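Local coordinates for CG14216 (Drosophila melanogaster, PDB 3P9Y), which dephosphorylates the C-terminal domain of RNA polymerase II and probably takes part in RNA processing and termination, at residues T160-I163 and N164-K168; E178-Q181 and E182-R186; A26-F29 and L30-G34. The protein carries 2 engineered substitutions. All coordinates share one frame; numbering follows the deposited sequence.

Overall arrangement
All three are local contacts between residues three or four apart, on separate helices of a fold resembling low-molecular-weight tyrosine phosphatase. Interaction 1, on helix 149-167, touches both others, its centre about 12 Å from each. Toward interaction 2, Met162 CA approaches Phe183 CE1 at 3.6 Å; toward interaction 3, Ile163 CG1 lies 4.0 Å from Leu30 CD2. Interactions 2 and 3 do not touch, their nearest atoms about 11 Å apart. Helix 22-32, which carries interaction 3, follows strand 11-16; the loop between them is probably the phosphate-binding loop, as in this fold. Bound tetraethylene glycol, probably from the crystallisation liquor, lies about 4 Å from the side chain of Met165, and about 3 Å from that of Glu178.

Interaction 1. Residues T160-I163 and N164-K168; sequences TDMI and NMMAK
Met162, Ile163 and Met166 make a local, mostly buried apolar contact one turn apart near the C-terminal end of helix 149-167, an alpha helix of the low-molecular-weight tyrosine phosphatase-like fold. Backbone bonds of the alpha-helical i to i+4 kind run through it: Asn164 N to Thr160 O, Met165 N to Asp161 O, Met166 N to Met162 O, and Ala167 N to Ile163 O at 2.8 Å.

The methyl end of Met166 carries the side-chain contact. Its CG stands beside the backbone N (chi1 -68°) and the chain bends at chi3 (-58°), which folds CE back toward the preceding turn. There CE meets Met162 CG at 3.7 Å and also lies 3.3 Å from Met162 O, a carbonyl already used by Met166 N. The Met162 chain passes Met166 at a slant. Met165 CE comes less close, 4.3 Å from Met162 CG, and turns instead to helix 172-187, packing on Leu179 and Phe183.

Around these residues the fold closes on several sides. Ile163 and Met166 rest on Ile111 of strand 111-114, and Ile163 also touches Leu30 of helix 22-32, whereas Met162 reaches Val113 and Phe183. Two polar side chains have partners outside the segments: Thr160 OG1 is hydrogen-bonded to Ala156 O, and Asp161 OD2 forms a salt bridge with Arg187, which ties this helix to helix 172-187. The helix therefore has apolar neighbours in both the central sheet and two other helices. Its tightest carbon contact in this turn is Ile163 CD1 against Met166 CE, 3.5 Å, slightly inside usual van der Waals distance.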
ATOM      1  N   THR A 160       3.240   3.491  -9.400  1.00 14.19           N
ATOM      2  CA  THR A 160       4.204   2.704 -10.154  1.00 14.41           C
ATOM      3  C   THR A 160       5.067   3.608 -11.032  1.00 14.32           C
ATOM      4  O   THR A 160       6.271   3.399 -11.135  1.00 14.31           O
ATOM      5  CB  THR A 160       3.516   1.628 -11.011  1.00 14.28           C
ATOM      6  OG1 THR A 160       2.852   0.693 -10.155  1.00 15.07           O
ATOM      7  CG2 THR A 160       4.538   0.885 -11.855  1.00 15.60           C
ATOM      8  N   ASP A 161       4.460   4.613 -11.656  1.00 14.13           N
ATOM      9  CA  ASP A 161       5.229   5.594 -12.417  1.00 15.13           C
ATOM     10  C   ASP A 161       6.259   6.269 -11.521  1.00 15.25           C
ATOM     11  O   ASP A 161       7.395   6.506 -11.934  1.00 14.53           O
ATOM     12  CB  ASP A 161       4.320   6.661 -13.024  1.00 16.36           C
ATOM     13  CG  ASP A 161       3.452   6.124 -14.143  1.00 17.71           C
ATOM     14  OD1 ASP A 161       3.841   5.124 -14.784  1.00 20.55           O
ATOM     15  OD2 ASP A 161       2.380   6.710 -14.385  1.00 18.23           O
ATOM     16  N   MET A 162       5.858   6.578 -10.293  1.00 14.91           N
ATOM     17  CA  MET A 162       6.757   7.244  -9.359  1.00 16.36           C
ATOM     18  C   MET A 162       7.934   6.340  -8.995  1.00 17.18           C
ATOM     19  O   MET A 162       9.082   6.777  -9.002  1.00 17.45           O
ATOM     20  CB  MET A 162       6.013   7.647  -8.093  1.00 16.21           C
ATOM     21  CG  MET A 162       6.892   8.400  -7.119  1.00 18.12           C
ATOM     22  SD  MET A 162       6.038   8.881  -5.611  1.00 17.59           S
ATOM     23  CE  MET A 162       5.843   7.295  -4.801  1.00 16.01           C
ATOM     24  N   ILE A 163       7.645   5.081  -8.673  1.00 16.11           N
ATOM     25  CA  ILE A 163       8.689   4.144  -8.267  1.00 17.96           C
ATOM     26  C   ILE A 163       9.618   3.857  -9.443  1.00 17.21           C
ATOM     27  O   ILE A 163      10.827   3.778  -9.285  1.00 16.72           O
ATOM     28  CB  ILE A 163       8.101   2.819  -7.741  1.00 17.26           C
ATOM     29  CG1 ILE A 163       7.219   3.064  -6.511  1.00 17.00           C
ATOM     30  CG2 ILE A 163       9.222   1.840  -7.407  1.00 17.34           C
ATOM     31  CD1 ILE A 163       7.981   3.498  -5.266  1.00 18.14           C
ATOM     32  N   ASN A 164       9.040   3.703 -10.627  1.00 16.22           N
ATOM     33  CA  ASN A 164       9.821   3.484 -11.832  1.00 18.17           C
ATOM     34  C   ASN A 164      10.841   4.604 -12.029  1.00 17.87           C
ATOM     35  O   ASN A 164      11.995   4.348 -12.351  1.00 17.66           O
ATOM     36  CB  ASN A 164       8.898   3.384 -13.046  1.00 18.51           C
ATOM     37  CG  ASN A 164       9.614   2.898 -14.283  1.00 23.97           C
ATOM     38  OD1 ASN A 164      10.228   1.824 -14.282  1.00 26.64           O
ATOM     39  ND2 ASN A 164       9.543   3.685 -15.355  1.00 23.85           N
ATOM     40  N   MET A 165      10.407   5.843 -11.814  1.00 16.74           N
ATOM     41  CA  MET A 165      11.270   7.008 -11.963  1.00 17.63           C
ATOM     42  C   MET A 165      12.441   6.941 -10.979  1.00 18.00           C
ATOM     43  O   MET A 165      13.604   7.151 -11.341  1.00 17.69           O
ATOM     44  CB  MET A 165      10.456   8.288 -11.730  1.00 17.60           C
ATOM     45  CG  MET A 165      11.284   9.571 -11.657  1.00 20.03           C
ATOM     46  SD  MET A 165      10.305  11.023 -11.183  1.00 20.97           S
ATOM     47  CE  MET A 165       9.752  10.535  -9.552  1.00 16.94           C
ATOM     48  N   MET A 166      12.130   6.631  -9.730  1.00 16.74           N
ATOM     49  CA  MET A 166      13.141   6.599  -8.690  1.00 18.63           C
ATOM     50  C   MET A 166      14.096   5.423  -8.859  1.00 17.49           C
ATOM     51  O   MET A 166      15.257   5.510  -8.467  1.00 17.61           O
ATOM     52  CB  MET A 166      12.465   6.569  -7.326  1.00 19.56           C
ATOM     53  CG  MET A 166      11.748   7.878  -7.032  1.00 22.07           C
ATOM     54  SD  MET A 166      10.826   7.825  -5.500  1.00 29.27           S
ATOM     55  CE  MET A 166       9.730   6.444  -5.804  1.00146.33           C
ATOM     56  N   ALA A 167      13.612   4.347  -9.471  1.00 17.34           N
ATOM     57  CA  ALA A 167      14.421   3.154  -9.700  1.00 18.77           C
ATOM     58  C   ALA A 167      15.507   3.424 -10.733  1.00 19.14           C
ATOM     59  O   ALA A 167      16.523   2.737 -10.766  1.00 20.35           O
ATOM     60  CB  ALA A 167      13.543   1.986 -10.153  1.00 17.53           C
ATOM     61  N   LYS A 168      15.289   4.424 -11.579  1.00 18.48           N
ATOM     62  CA  LYS A 168      16.248   4.754 -12.621  1.00 19.66           C
ATOM     63  C   LYS A 168      17.399   5.607 -12.096  1.00 19.88           C
ATOM     64  O   LYS A 168      18.367   5.857 -12.815  1.00 20.25           O
ATOM     65  CB  LYS A 168      15.552   5.473 -13.776  1.00 20.88           C
ATOM     66  CG  LYS A 168      14.589   4.589 -14.557  1.00 22.94           C
ATOM     67  CD  LYS A 168      13.769   5.404 -15.546  1.00 23.70           C
ATOM     68  CE  LYS A 168      12.785   4.529 -16.304  1.00 27.10           C
ATOM     69  NZ  LYS A 168      11.827   5.348 -17.111  1.00 30.03           N
TER

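Interaction 2. Residues E178-Q181 and E182-R186; sequences ELIQ and EFEER
Gln181 and Glu185, one turn apart on helix 172-187, are joined by the side-chain hydrogen bond of this contact. Gln181 NE2 gives it to Glu185 OE2 at 3.0 Å, with an N-H...O angle of 167°. The acceptor lies close to the amide plane, yet the amide and carboxylate planes stand 73° apart, and OE2 is met on its anti side. A bend at chi2 of Gln181 (65°) brings the amide over to the extended Glu185 chain.

Among polar neighbours that are not bonded, Gln181 OE1 lies 3.1 Å from Glu184 OE1. Both are acceptors, and the side chains cross at about a right angle. The other oxygen, Glu184 OE2, is hydrogen-bonded to the backbone N of Ile191, which probably fixes the carboxylate.

In van der Waals contact, Ile180 and Glu184 lie side by side, pointing the same way, with the methyl CG2 of Ile180 3.7 Å from the carboxylate carbon CD of Glu184. Leu179 and Phe183 face helix 149-167, Phe183 also reaching Val158.

Backbone bonds hold the turn: Glu184 N to Ile180 O is 2.9 Å, and Glu182, Phe183 and Glu185 bond likewise to the fourth residue before each. This is the pattern of an amphipathic alpha helix, with one Gln-Glu pair bonded on the exposed face and apolar side chains set against helix 149-167 and the loop at Ile191.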
ATOM      1  N   GLU A 178      14.891  16.262  -6.038  1.00 16.50           N
ATOM      2  CA  GLU A 178      14.634  16.873  -7.333  1.00 17.94           C
ATOM      3  C   GLU A 178      13.628  16.048  -8.136  1.00 16.32           C
ATOM      4  O   GLU A 178      12.800  16.612  -8.838  1.00 14.44           O
ATOM      5  CB  GLU A 178      15.930  17.062  -8.127  1.00 20.05           C
ATOM      6  CG  GLU A 178      16.824  18.187  -7.597  1.00 23.46           C
ATOM      7  CD  GLU A 178      17.967  18.531  -8.547  1.00 31.33           C
ATOM      8  OE1 GLU A 178      18.170  17.791  -9.537  1.00 31.10           O
ATOM      9  OE2 GLU A 178      18.662  19.544  -8.306  1.00 36.84           O
ATOM     10  N   LEU A 179      13.700  14.721  -8.028  1.00 15.72           N
ATOM     11  CA  LEU A 179      12.785  13.845  -8.763  1.00 15.96           C
ATOM     12  C   LEU A 179      11.351  13.999  -8.254  1.00 14.74           C
ATOM     13  O   LEU A 179      10.404  13.961  -9.032  1.00 13.77           O
ATOM     14  CB  LEU A 179      13.214  12.381  -8.650  1.00 16.06           C
ATOM     15  CG  LEU A 179      14.518  11.999  -9.353  1.00 18.70           C
ATOM     16  CD1 LEU A 179      14.888  10.569  -9.010  1.00 17.25           C
ATOM     17  CD2 LEU A 179      14.404  12.194 -10.869  1.00 20.41           C
ATOM     18  N   ILE A 180      11.198  14.171  -6.947  1.00 13.49           N
ATOM     19  CA  ILE A 180       9.881  14.364  -6.359  1.00 14.25           C
ATOM     20  C   ILE A 180       9.256  15.646  -6.901  1.00 13.89           C
ATOM     21  O   ILE A 180       8.093  15.658  -7.280  1.00 13.56           O
ATOM     22  CB  ILE A 180       9.950  14.446  -4.824  1.00 15.01           C
ATOM     23  CG1 ILE A 180      10.208  13.058  -4.232  1.00 14.68           C
ATOM     24  CG2 ILE A 180       8.647  15.027  -4.251  1.00 13.29           C
ATOM     25  CD1 ILE A 180      10.473  13.077  -2.736  1.00 14.74           C
ATOM     26  N   GLN A 181      10.032  16.722  -6.947  1.00 13.81           N
ATOM     27  CA  GLN A 181       9.510  17.996  -7.426  1.00 14.25           C
ATOM     28  C   GLN A 181       9.139  17.903  -8.908  1.00 14.99           C
ATOM     29  O   GLN A 181       8.110  18.426  -9.324  1.00 13.55           O
ATOM     30  CB  GLN A 181      10.519  19.122  -7.190  1.00 14.53           C
ATOM     31  CG  GLN A 181      10.057  20.503  -7.669  1.00 14.91           C
ATOM     32  CD  GLN A 181       8.849  21.029  -6.901  1.00 14.81           C
ATOM     33  OE1 GLN A 181       8.698  20.781  -5.709  1.00 15.74           O
ATOM     34  NE2 GLN A 181       7.990  21.765  -7.587  1.00 15.11           N
ATOM     35  N   GLU A 182       9.978  17.240  -9.702  1.00 15.24           N
ATOM     36  CA  GLU A 182       9.699  17.065 -11.127  1.00 15.90           C
ATOM     37  C   GLU A 182       8.391  16.302 -11.320  1.00 15.96           C
ATOM     38  O   GLU A 182       7.562  16.672 -12.152  1.00 15.68           O
ATOM     39  CB  GLU A 182      10.842  16.315 -11.810  1.00 19.15           C
ATOM     40  CG  GLU A 182      10.611  16.055 -13.298  1.00 22.58           C
ATOM     41  CD  GLU A 182      10.578  17.330 -14.125  1.00 26.42           C
ATOM     42  OE1 GLU A 182      11.025  18.384 -13.618  1.00 26.86           O
ATOM     43  OE2 GLU A 182      10.111  17.279 -15.286  1.00 30.56           O
ATOM     44  N   PHE A 183       8.206  15.246 -10.536  1.00 14.35           N
ATOM     45  CA  PHE A 183       6.989  14.445 -10.590  1.00 14.26           C
ATOM     46  C   PHE A 183       5.776  15.295 -10.213  1.00 15.41           C
ATOM     47  O   PHE A 183       4.729  15.215 -10.854  1.00 13.98           O
ATOM     48  CB  PHE A 183       7.102  13.248  -9.644  1.00 14.67           C
ATOM     49  CG  PHE A 183       6.062  12.178  -9.878  1.00 14.97           C
ATOM     50  CD1 PHE A 183       6.303  11.139 -10.763  1.00 15.69           C
ATOM     51  CD2 PHE A 183       4.854  12.207  -9.203  1.00 14.73           C
ATOM     52  CE1 PHE A 183       5.349  10.148 -10.978  1.00 16.30           C
ATOM     53  CE2 PHE A 183       3.898  11.224  -9.412  1.00 16.88           C
ATOM     54  CZ  PHE A 183       4.150  10.188 -10.299  1.00 15.14           C
ATOM     55  N   GLU A 184       5.926  16.110  -9.172  1.00 14.47           N
ATOM     56  CA  GLU A 184       4.839  16.956  -8.695  1.00 14.80           C
ATOM     57  C   GLU A 184       4.401  17.937  -9.776  1.00 14.84           C
ATOM     58  O   GLU A 184       3.214  18.144  -9.992  1.00 15.42           O
ATOM     59  CB  GLU A 184       5.268  17.712  -7.430  1.00 13.97           C
ATOM     60  CG  GLU A 184       5.309  16.837  -6.187  1.00 13.57           C
ATOM     61  CD  GLU A 184       5.992  17.503  -5.010  1.00 13.60           C
ATOM     62  OE1 GLU A 184       6.995  18.219  -5.219  1.00 14.07           O
ATOM     63  OE2 GLU A 184       5.534  17.294  -3.874  1.00 12.01           O
ATOM     64  N   GLU A 185       5.371  18.524 -10.465  1.00 14.83           N
ATOM     65  CA  GLU A 185       5.092  19.516 -11.488  1.00 15.94           C
ATOM     66  C   GLU A 185       4.455  18.885 -12.728  1.00 18.02           C
ATOM     67  O   GLU A 185       3.591  19.488 -13.359  1.00 15.71           O
ATOM     68  CB  GLU A 185       6.375  20.252 -11.874  1.00 16.12           C
ATOM     69  CG  GLU A 185       6.903  21.170 -10.770  1.00 16.87           C
ATOM     70  CD  GLU A 185       8.116  21.982 -11.190  1.00 16.78           C
ATOM     71  OE1 GLU A 185       8.475  21.962 -12.382  1.00 19.98           O
ATOM     72  OE2 GLU A 185       8.710  22.647 -10.323  1.00 16.82           O
ATOM     73  N   ARG A 186       4.874  17.671 -13.068  1.00 15.83           N
ATOM     74  CA  ARG A 186       4.428  17.039 -14.307  1.00 18.15           C
ATOM     75  C   ARG A 186       3.080  16.347 -14.143  1.00 17.41           C
ATOM     76  O   ARG A 186       2.255  16.358 -15.055  1.00 17.58           O
ATOM     77  CB  ARG A 186       5.471  16.032 -14.793  1.00 19.23           C
ATOM     78  CG  ARG A 186       5.172  15.473 -16.179  1.00 26.20           C
ATOM     79  CD  ARG A 186       6.447  15.023 -16.892  1.00 32.31           C
ATOM     80  NE  ARG A 186       6.174  14.402 -18.190  1.00 29.90           N
ATOM     81  CZ  ARG A 186       5.707  13.167 -18.334  1.00 29.08           C
ATOM     82  NH1 ARG A 186       5.450  12.427 -17.259  1.00 31.95           N
ATOM     83  NH2 ARG A 186       5.491  12.671 -19.546  1.00 29.50           N
TER

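Interaction 3. Residues A26-F29 and L30-G34; sequences AHNF and LAKKG
Phe29 and Lys33 cross at a slant, the lysine chain lying obliquely against the ring. Lys33 CE approaches Phe29 CE2 at 3.7 Å and Lys33 CG stands 3.9 Å from the same carbon. The chain gets there by bending at chi2 (-53°), whereas the neighbouring Lys32 runs extended. Lys32 instead slants past the amide of Asn28: its CE is 3.5 Å from Asn28 ND2, a contact of the aliphatic chain. On another flank Ala31 CB sits at the edge of the His27 ring, near its plane, 4.4 Å from CD2, while His27 ND1 is hydrogen-bonded to Ser39.

Leu30 N, Ala31 N, Lys32 N and Lys33 N bond to the carbonyls of Ala26, His27, Asn28 and Phe29. The helix then ends in a Schellman motif: Gly34, with positive phi (93°), is its C-prime residue, Gly34 N bonds to Ala31 O at 3.0 Å, and Phe35 N pairs with Leu30 O.

Helix 22-32 is the helix of the beta-alpha-beta crossover between strands 11-16 and 36-41. Leu30 packs on Val14 and Val37 of these strands, and Phe29 on Ala156 and Thr160 of helix 149-167.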
ATOM      1  N   ALA A  26      -1.948  -1.590  -5.627  1.00 14.63           N
ATOM      2  CA  ALA A  26      -0.578  -1.160  -5.889  1.00 15.05           C
ATOM      3  C   ALA A  26       0.390  -2.337  -5.784  1.00 14.89           C
ATOM      4  O   ALA A  26       1.348  -2.430  -6.552  1.00 15.12           O
ATOM      5  CB  ALA A  26      -0.166  -0.054  -4.919  1.00 13.53           C
ATOM      6  N   HIS A  27       0.149  -3.223  -4.824  1.00 14.48           N
ATOM      7  CA  HIS A  27       1.003  -4.387  -4.634  1.00 15.56           C
ATOM      8  C   HIS A  27       1.026  -5.174  -5.932  1.00 16.27           C
ATOM      9  O   HIS A  27       2.088  -5.505  -6.455  1.00 16.07           O
ATOM     10  CB  HIS A  27       0.473  -5.278  -3.504  1.00 15.74           C
ATOM     11  CG  HIS A  27       1.405  -6.390  -3.115  1.00 17.46           C
ATOM     12  ND1 HIS A  27       1.595  -6.776  -1.804  1.00 18.66           N
ATOM     13  CD2 HIS A  27       2.198  -7.197  -3.861  1.00 17.11           C
ATOM     14  CE1 HIS A  27       2.467  -7.769  -1.758  1.00 18.16           C
ATOM     15  NE2 HIS A  27       2.846  -8.045  -2.992  1.00 18.20           N
ATOM     16  N   ASN A  28      -0.163  -5.461  -6.451  1.00 17.29           N
ATOM     17  CA  ASN A  28      -0.310  -6.302  -7.627  1.00 18.16           C
ATOM     18  C   ASN A  28       0.377  -5.697  -8.846  1.00 19.12           C
ATOM     19  O   ASN A  28       1.112  -6.378  -9.562  1.00 18.34           O
ATOM     20  CB  ASN A  28      -1.789  -6.531  -7.924  1.00 20.08           C
ATOM     21  CG  ASN A  28      -2.005  -7.397  -9.141  1.00 24.34           C
ATOM     22  OD1 ASN A  28      -1.981  -8.623  -9.061  1.00 26.44           O
ATOM     23  ND2 ASN A  28      -2.203  -6.759 -10.282  1.00 26.32           N
ATOM     24  N   PHE A  29       0.146  -4.409  -9.065  1.00 17.50           N
ATOM     25  CA  PHE A  29       0.700  -3.727 -10.224  1.00 18.35           C
ATOM     26  C   PHE A  29       2.223  -3.673 -10.131  1.00 17.57           C
ATOM     27  O   PHE A  29       2.920  -4.057 -11.066  1.00 18.28           O
ATOM     28  CB  PHE A  29       0.112  -2.315 -10.325  1.00 17.56           C
ATOM     29  CG  PHE A  29       0.177  -1.727 -11.703  1.00 18.01           C
ATOM     30  CD1 PHE A  29      -0.901  -1.836 -12.569  1.00 20.71           C
ATOM     31  CD2 PHE A  29       1.309  -1.060 -12.133  1.00 17.51           C
ATOM     32  CE1 PHE A  29      -0.844  -1.289 -13.844  1.00 23.15           C
ATOM     33  CE2 PHE A  29       1.372  -0.512 -13.405  1.00 18.95           C
ATOM     34  CZ  PHE A  29       0.294  -0.623 -14.258  1.00 20.23           C
ATOM     35  N   LEU A  30       2.735  -3.203  -8.997  1.00 16.43           N
ATOM     36  CA  LEU A  30       4.176  -3.112  -8.781  1.00 16.84           C
ATOM     37  C   LEU A  30       4.867  -4.458  -8.996  1.00 18.55           C
ATOM     38  O   LEU A  30       5.919  -4.521  -9.624  1.00 18.17           O
ATOM     39  CB  LEU A  30       4.483  -2.596  -7.371  1.00 16.49           C
ATOM     40  CG  LEU A  30       4.315  -1.087  -7.167  1.00 15.69           C
ATOM     41  CD1 LEU A  30       4.250  -0.750  -5.676  1.00 14.64           C
ATOM     42  CD2 LEU A  30       5.437  -0.309  -7.852  1.00 13.92           C
ATOM     43  N   ALA A  31       4.273  -5.529  -8.472  1.00 17.45           N
ATOM     44  CA  ALA A  31       4.860  -6.861  -8.589  1.00 19.25           C
ATOM     45  C   ALA A  31       4.901  -7.316 -10.049  1.00 20.63           C
ATOM     46  O   ALA A  31       5.875  -7.921 -10.489  1.00 21.64           O
ATOM     47  CB  ALA A  31       4.081  -7.860  -7.750  1.00 18.76           C
ATOM     48  N   LYS A  32       3.839  -7.024 -10.792  1.00 20.47           N
ATOM     49  CA  LYS A  32       3.777  -7.372 -12.208  1.00 22.51           C
ATOM     50  C   LYS A  32       4.799  -6.591 -13.032  1.00 22.86           C
ATOM     51  O   LYS A  32       5.246  -7.062 -14.076  1.00 24.79           O
ATOM     52  CB  LYS A  32       2.373  -7.130 -12.759  1.00 22.93           C
ATOM     53  CG  LYS A  32       1.368  -8.194 -12.362  1.00 25.87           C
ATOM     54  CD  LYS A  32      -0.013  -7.887 -12.917  1.00 30.02           C
ATOM     55  CE  LYS A  32      -0.980  -9.031 -12.649  1.00 38.78           C
ATOM     56  NZ  LYS A  32      -2.321  -8.795 -13.264  1.00 47.55           N
ATOM     57  N   LYS A  33       5.171  -5.404 -12.563  1.00 20.84           N
ATOM     58  CA  LYS A  33       6.207  -4.616 -13.234  1.00 22.52           C
ATOM     59  C   LYS A  33       7.607  -4.949 -12.713  1.00 22.17           C
ATOM     60  O   LYS A  33       8.572  -4.264 -13.034  1.00 23.89           O
ATOM     61  CB  LYS A  33       5.939  -3.114 -13.101  1.00 21.66           C
ATOM     62  CG  LYS A  33       4.621  -2.657 -13.717  1.00 22.89           C
ATOM     63  CD  LYS A  33       4.490  -3.095 -15.167  1.00 25.32           C
ATOM     64  CE  LYS A  33       3.202  -2.581 -15.795  1.00 29.06           C
ATOM     65  NZ  LYS A  33       2.967  -3.160 -17.156  1.00 31.66           N
ATOM     66  N   GLY A  34       7.714  -5.996 -11.902  1.00 22.54           N
ATOM     67  CA  GLY A  34       9.009  -6.554 -11.548  1.00 21.98           C
ATOM     68  C   GLY A  34       9.645  -6.038 -10.268  1.00 22.04           C
ATOM     69  O   GLY A  34      10.812  -6.325  -9.994  1.00 22.13           O
TER